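PDB 3RRX: Exo-1,3/1,4-beta-glucanase from Pseudoalteromonas sp., which probably hydrolyses beta-1,3- and beta-1,4-linked glucans from the chain end, as an exo-acting glucanase of glycoside hydrolase family 3. Local coordinates for residues L50-M55 with A86-L91; G61-G66 with I103-G108. The protein carries 1 engineered substitution. All coordinates share one frame; numbering follows the deposited sequence.

Contact 1 of 2, residues L50-M55 with A86-L91; sequences LTVEQM and ADEMYL
M89 reaches from the helix of 86-91 into the start of helix 52-58, and its thioether end makes most of this apolar contact. The bend at chi2 (-62°) followed by a fully extended chi3 (180°) sends the terminal methyl out to L50, tip to tip, with CE 3.6 Å from L50 CD2. The same methyl lies 3.8 Å from the backbone N of V52 and 3.9 Å from V52 CG2. M55 meets the chain further back, its CB 3.7 Å from M89 SD. A slim, flexible methionine suits a place where one side chain must thread between a leucine, a valine and a second methionine; an alanine here would probably open a gap beside L50 and M55 and take from V52 the methyl that packs on it. The helix start that M89 touches is closed by a capping box: Q54 N donates to T51 OG1 (3.1 Å), and T51 N returns a bond to Q54 OE1 (3.0 Å), lying in the carbonyl plane. E88 passes V52 at about a right angle, its OE2 hydrogen-bonded to Y72 OH. Helices 52-58 and 79-94 thus pack together beside strand 62-65, whose Y63 touches L50, M55 and M89, while L50 also touches F326 of helix 326-338.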
loop_
_atom_site.group_PDB
_atom_site.type_symbol
_atom_site.label_atom_id
_atom_site.label_comp_id
_atom_site.label_asym_id
_atom_site.label_seq_id
_atom_site.Cartn_x
_atom_site.Cartn_y
_atom_site.Cartn_z
ATOM N N LEU A 50 3.683 -18.050 16.397
ATOM C CA LEU A 50 3.987 -19.376 15.889
ATOM C C LEU A 50 5.353 -19.868 16.363
ATOM O O LEU A 50 6.299 -19.088 16.432
ATOM C CB LEU A 50 3.961 -19.335 14.361
ATOM C CG LEU A 50 4.375 -20.593 13.607
ATOM C CD1 LEU A 50 3.317 -21.671 13.770
ATOM C CD2 LEU A 50 4.595 -20.263 12.136
ATOM N N THR A 51 5.461 -21.158 16.686
ATOM C CA THR A 51 6.765 -21.757 16.953
ATOM C C THR A 51 7.141 -22.710 15.826
ATOM O O THR A 51 6.281 -23.196 15.088
ATOM C CB THR A 51 6.800 -22.550 18.288
ATOM O OG1 THR A 51 5.934 -23.687 18.197
ATOM C CG2 THR A 51 6.371 -21.679 19.455
ATOM N N VAL A 52 8.437 -22.974 15.697
ATOM C CA VAL A 52 8.920 -23.973 14.755
ATOM C C VAL A 52 8.299 -25.337 15.079
ATOM O O VAL A 52 7.925 -26.096 14.176
ATOM C CB VAL A 52 10.461 -24.062 14.799
ATOM C CG1 VAL A 52 10.974 -25.112 13.836
ATOM C CG2 VAL A 52 11.073 -22.702 14.487
ATOM N N GLU A 53 8.169 -25.646 16.365
ATOM C CA GLU A 53 7.595 -26.933 16.760
ATOM C C GLU A 53 6.158 -27.076 16.249
ATOM O O GLU A 53 5.724 -28.170 15.868
ATOM C CB GLU A 53 7.627 -27.101 18.282
ATOM C CG GLU A 53 7.149 -28.463 18.777
ATOM C CD GLU A 53 7.355 -28.652 20.276
ATOM O OE1 GLU A 53 7.531 -27.640 20.990
ATOM O OE2 GLU A 53 7.348 -29.814 20.739
ATOM N N GLN A 54 5.413 -25.976 16.246
ATOM C CA GLN A 54 4.032 -26.026 15.764
ATOM C C GLN A 54 4.001 -26.235 14.255
ATOM O O GLN A 54 3.104 -26.899 13.731
ATOM C CB GLN A 54 3.264 -24.761 16.146
ATOM C CG GLN A 54 2.806 -24.713 17.606
ATOM C CD GLN A 54 2.281 -23.347 17.995
ATOM O OE1 GLN A 54 2.871 -22.324 17.652
ATOM N NE2 GLN A 54 1.155 -23.323 18.701
ATOM N N MET A 55 4.976 -25.663 13.550
ATOM C CA MET A 55 5.062 -25.872 12.108
ATOM C C MET A 55 5.389 -27.333 11.797
ATOM O O MET A 55 4.863 -27.920 10.847
ATOM C CB MET A 55 6.096 -24.945 11.466
ATOM C CG MET A 55 6.235 -25.173 9.956
ATOM S SD MET A 55 4.715 -24.801 9.013
ATOM C CE MET A 55 4.633 -23.021 9.126
ATOM N N ALA A 86 13.617 -18.408 7.869
ATOM C CA ALA A 86 12.910 -18.987 6.727
ATOM C C ALA A 86 13.293 -20.455 6.538
ATOM O O ALA A 86 12.429 -21.309 6.299
ATOM C CB ALA A 86 13.175 -18.170 5.454
ATOM N N ASP A 87 14.585 -20.759 6.671
ATOM C CA ASP A 87 15.055 -22.145 6.549
ATOM C C ASP A 87 14.417 -23.037 7.611
ATOM O O ASP A 87 14.001 -24.152 7.319
ATOM C CB ASP A 87 16.591 -22.243 6.673
ATOM C CG ASP A 87 17.321 -21.891 5.383
ATOM O OD1 ASP A 87 16.652 -21.623 4.360
ATOM O OD2 ASP A 87 18.582 -21.886 5.393
ATOM N N GLU A 88 14.370 -22.562 8.852
ATOM C CA GLU A 88 13.834 -23.381 9.934
ATOM C C GLU A 88 12.388 -23.762 9.663
ATOM O O GLU A 88 12.015 -24.927 9.768
ATOM C CB GLU A 88 13.923 -22.661 11.278
ATOM C CG GLU A 88 15.300 -22.697 11.913
ATOM C CD GLU A 88 15.227 -22.484 13.415
ATOM O OE1 GLU A 88 15.179 -23.489 14.159
ATOM O OE2 GLU A 88 15.192 -21.313 13.846
ATOM N N MET A 89 11.573 -22.770 9.320
ATOM C CA MET A 89 10.176 -23.027 8.994
ATOM C C MET A 89 10.030 -23.919 7.767
ATOM O O MET A 89 9.195 -24.822 7.740
ATOM C CB MET A 89 9.433 -21.707 8.796
ATOM C CG MET A 89 9.241 -20.937 10.084
ATOM S SD MET A 89 8.233 -21.884 11.241
ATOM C CE MET A 89 8.168 -20.772 12.640
ATOM N N TYR A 90 10.837 -23.664 6.747
ATOM C CA TYR A 90 10.813 -24.484 5.545
ATOM C C TYR A 90 11.110 -25.954 5.875
ATOM O O TYR A 90 10.409 -26.860 5.414
ATOM C CB TYR A 90 11.809 -23.937 4.515
ATOM C CG TYR A 90 12.019 -24.839 3.324
ATOM C CD1 TYR A 90 11.293 -24.662 2.145
ATOM C CD2 TYR A 90 12.945 -25.867 3.371
ATOM C CE1 TYR A 90 11.497 -25.491 1.049
ATOM C CE2 TYR A 90 13.153 -26.695 2.291
ATOM C CZ TYR A 90 12.419 -26.507 1.134
ATOM O OH TYR A 90 12.635 -27.340 0.058
ATOM N N LEU A 91 12.142 -26.187 6.682
ATOM C CA LEU A 91 12.543 -27.555 7.028
ATOM C C LEU A 91 11.539 -28.249 7.954
ATOM O O LEU A 91 11.300 -29.457 7.836
ATOM C CB LEU A 91 13.940 -27.565 7.649
ATOM C CG LEU A 91 15.054 -27.114 6.703
ATOM C CD1 LEU A 91 16.379 -26.920 7.464
ATOM C CD2 LEU A 91 15.215 -28.093 5.558
#

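Contact 2 of 2, residues G61-G66 with I103-G108; sequences GSYLNG and IPTVWG
Strands 62-65 and 106-108 run parallel with a -31° crossing, and alternate N-H and C=O groups join them: Y63 N to V106 O (3.0 Å), G108 N to Y63 O (2.9 Å) and N65 N to G108 O (2.8 Å), after a weak bond from V106 N to G61 O. Y63 and W107 are paired on one face of the sheet. Their rings form an offset stack, the Y63 ring and the five-membered ring of W107 having centroids 4.1 Å apart and planes at 22°. With CG between its backbone N and carbonyl carbon (chi1 64°), the tyrosine lies across toward its neighbour, and CE2 comes over the indole face, 3.3 Å from W107 CD1. T105 OG1 stands at the edge of the Y63 ring and is hydrogen-bonded to F60 O; its methyl, CG2, lies 3.8 Å from Y63 CE1. Flat aromatic rings suit this face because they can lie on one another and still meet helix 79-94. On the other face, S62 CB meets V106 CG2, and L64 CD1 rests against the carbonyl of G108, 3.5 Å from its O. These are neighbouring parallel strands of the TIM-type barrel domain: helix 79-94 covers the aromatic face, where Y85 meets the W107 ring and touches Y63, while W157 of strand 157-162 touches S62 and V106.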
loop_
_atom_site.group_PDB
_atom_site.type_symbol
_atom_site.label_atom_id
_atom_site.label_comp_id
_atom_site.label_asym_id
_atom_site.label_seq_id
_atom_site.Cartn_x
_atom_site.Cartn_y
_atom_site.Cartn_z
ATOM N N GLY A 61 0.095 -24.373 5.617
ATOM C CA GLY A 61 0.378 -24.036 4.231
ATOM C C GLY A 61 1.149 -22.736 4.026
ATOM O O GLY A 61 1.819 -22.553 3.012
ATOM N N SER A 62 1.051 -21.830 4.988
ATOM C CA SER A 62 1.756 -20.548 4.919
ATOM C C SER A 62 1.828 -19.957 6.301
ATOM O O SER A 62 1.155 -20.428 7.220
ATOM C CB SER A 62 1.031 -19.559 3.992
ATOM O OG SER A 62 -0.255 -19.202 4.497
ATOM N N TYR A 63 2.647 -18.921 6.450
ATOM C CA TYR A 63 2.692 -18.170 7.681
ATOM C C TYR A 63 2.988 -16.691 7.368
ATOM O O TYR A 63 3.492 -16.351 6.291
ATOM C CB TYR A 63 3.694 -18.800 8.672
ATOM C CG TYR A 63 5.143 -18.780 8.226
ATOM C CD1 TYR A 63 5.617 -19.680 7.280
ATOM C CD2 TYR A 63 6.040 -17.865 8.766
ATOM C CE1 TYR A 63 6.950 -19.660 6.875
ATOM C CE2 TYR A 63 7.365 -17.839 8.370
ATOM C CZ TYR A 63 7.818 -18.734 7.426
ATOM O OH TYR A 63 9.149 -18.701 7.045
ATOM N N LEU A 64 2.636 -15.817 8.293
ATOM C CA LEU A 64 2.637 -14.388 8.015
ATOM C C LEU A 64 3.721 -13.626 8.762
ATOM O O LEU A 64 3.901 -13.803 9.967
ATOM C CB LEU A 64 1.280 -13.792 8.378
ATOM C CG LEU A 64 1.092 -12.292 8.158
ATOM C CD1 LEU A 64 1.174 -11.964 6.662
ATOM C CD2 LEU A 64 -0.245 -11.834 8.740
ATOM N N ASN A 65 4.430 -12.777 8.022
ATOM C CA ASN A 65 5.262 -11.723 8.600
ATOM C C ASN A 65 4.371 -10.529 8.937
ATOM O O ASN A 65 4.142 -9.665 8.092
ATOM C CB ASN A 65 6.329 -11.271 7.597
ATOM C CG ASN A 65 7.195 -10.150 8.144
ATOM O OD1 ASN A 65 7.606 -10.192 9.301
ATOM N ND2 ASN A 65 7.465 -9.136 7.320
ATOM N N GLY A 66 3.856 -10.486 10.158
ATOM C CA GLY A 66 2.819 -9.525 10.497
ATOM C C GLY A 66 3.336 -8.098 10.519
ATOM O O GLY A 66 2.571 -7.149 10.342
ATOM N N ILE A 103 4.835 -30.991 2.351
ATOM C CA ILE A 103 4.442 -29.888 1.489
ATOM C C ILE A 103 5.119 -28.618 1.988
ATOM O O ILE A 103 4.908 -28.202 3.124
ATOM C CB ILE A 103 2.918 -29.683 1.492
ATOM C CG1 ILE A 103 2.215 -30.922 0.936
ATOM C CG2 ILE A 103 2.542 -28.444 0.668
ATOM C CD1 ILE A 103 0.701 -30.833 0.953
ATOM N N PRO A 104 5.959 -28.008 1.144
ATOM C CA PRO A 104 6.663 -26.794 1.567
ATOM C C PRO A 104 5.680 -25.673 1.909
ATOM O O PRO A 104 4.705 -25.481 1.181
ATOM C CB PRO A 104 7.466 -26.403 0.318
ATOM C CG PRO A 104 7.573 -27.674 -0.491
ATOM C CD PRO A 104 6.272 -28.385 -0.245
ATOM N N THR A 105 5.937 -24.963 3.003
ATOM C CA THR A 105 5.146 -23.790 3.380
ATOM C C THR A 105 5.722 -22.571 2.660
ATOM O O THR A 105 6.756 -22.671 1.992
ATOM C CB THR A 105 5.178 -23.585 4.920
ATOM O OG1 THR A 105 4.243 -22.573 5.314
ATOM C CG2 THR A 105 6.589 -23.194 5.399
ATOM N N VAL A 106 5.041 -21.431 2.764
ATOM C CA VAL A 106 5.575 -20.169 2.256
ATOM C C VAL A 106 5.321 -19.063 3.259
ATOM O O VAL A 106 4.354 -19.099 4.026
ATOM C CB VAL A 106 4.935 -19.722 0.910
ATOM C CG1 VAL A 106 5.351 -20.636 -0.230
ATOM C CG2 VAL A 106 3.408 -19.621 1.040
ATOM N N TRP A 107 6.190 -18.061 3.214
ATOM C CA TRP A 107 6.127 -16.912 4.084
ATOM C C TRP A 107 5.475 -15.782 3.282
ATOM O O TRP A 107 5.829 -15.554 2.126
ATOM C CB TRP A 107 7.565 -16.520 4.454
ATOM C CG TRP A 107 7.711 -15.724 5.699
ATOM C CD1 TRP A 107 6.717 -15.190 6.462
ATOM C CD2 TRP A 107 8.945 -15.380 6.346
ATOM N NE1 TRP A 107 7.259 -14.528 7.546
ATOM C CE2 TRP A 107 8.623 -14.643 7.498
ATOM C CE3 TRP A 107 10.286 -15.636 6.064
ATOM C CZ2 TRP A 107 9.596 -14.147 8.362
ATOM C CZ3 TRP A 107 11.251 -15.148 6.925
ATOM C CH2 TRP A 107 10.900 -14.412 8.059
ATOM N N GLY A 108 4.538 -15.071 3.891
ATOM C CA GLY A 108 3.908 -13.932 3.235
ATOM C C GLY A 108 4.048 -12.627 4.000
ATOM O O GLY A 108 4.277 -12.614 5.207
#

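How the contacts relate
Contacts 1 and 2 lie about 9 Å apart between centres and meet directly, Y63 being the chief bridge: its OH is 3.5 Å from M89 CB and 3.8 Å from A86 CA, so the tyrosine that stacks in contact 2 also packs against helix 79-94. A second meeting joins M55 CE to T105 OG1, 3.9 Å apart. The segments alternate along the chain, and helix 79-94 belongs to the crossover from strand 62-65 to strand 106-110, a right-handed beta-alpha-beta unit of the barrel. Neither contact holds a sodium or calcium ligand, though the bound sodium ion is about 7 Å from the M55 side chain and about 8 Å from that of T105.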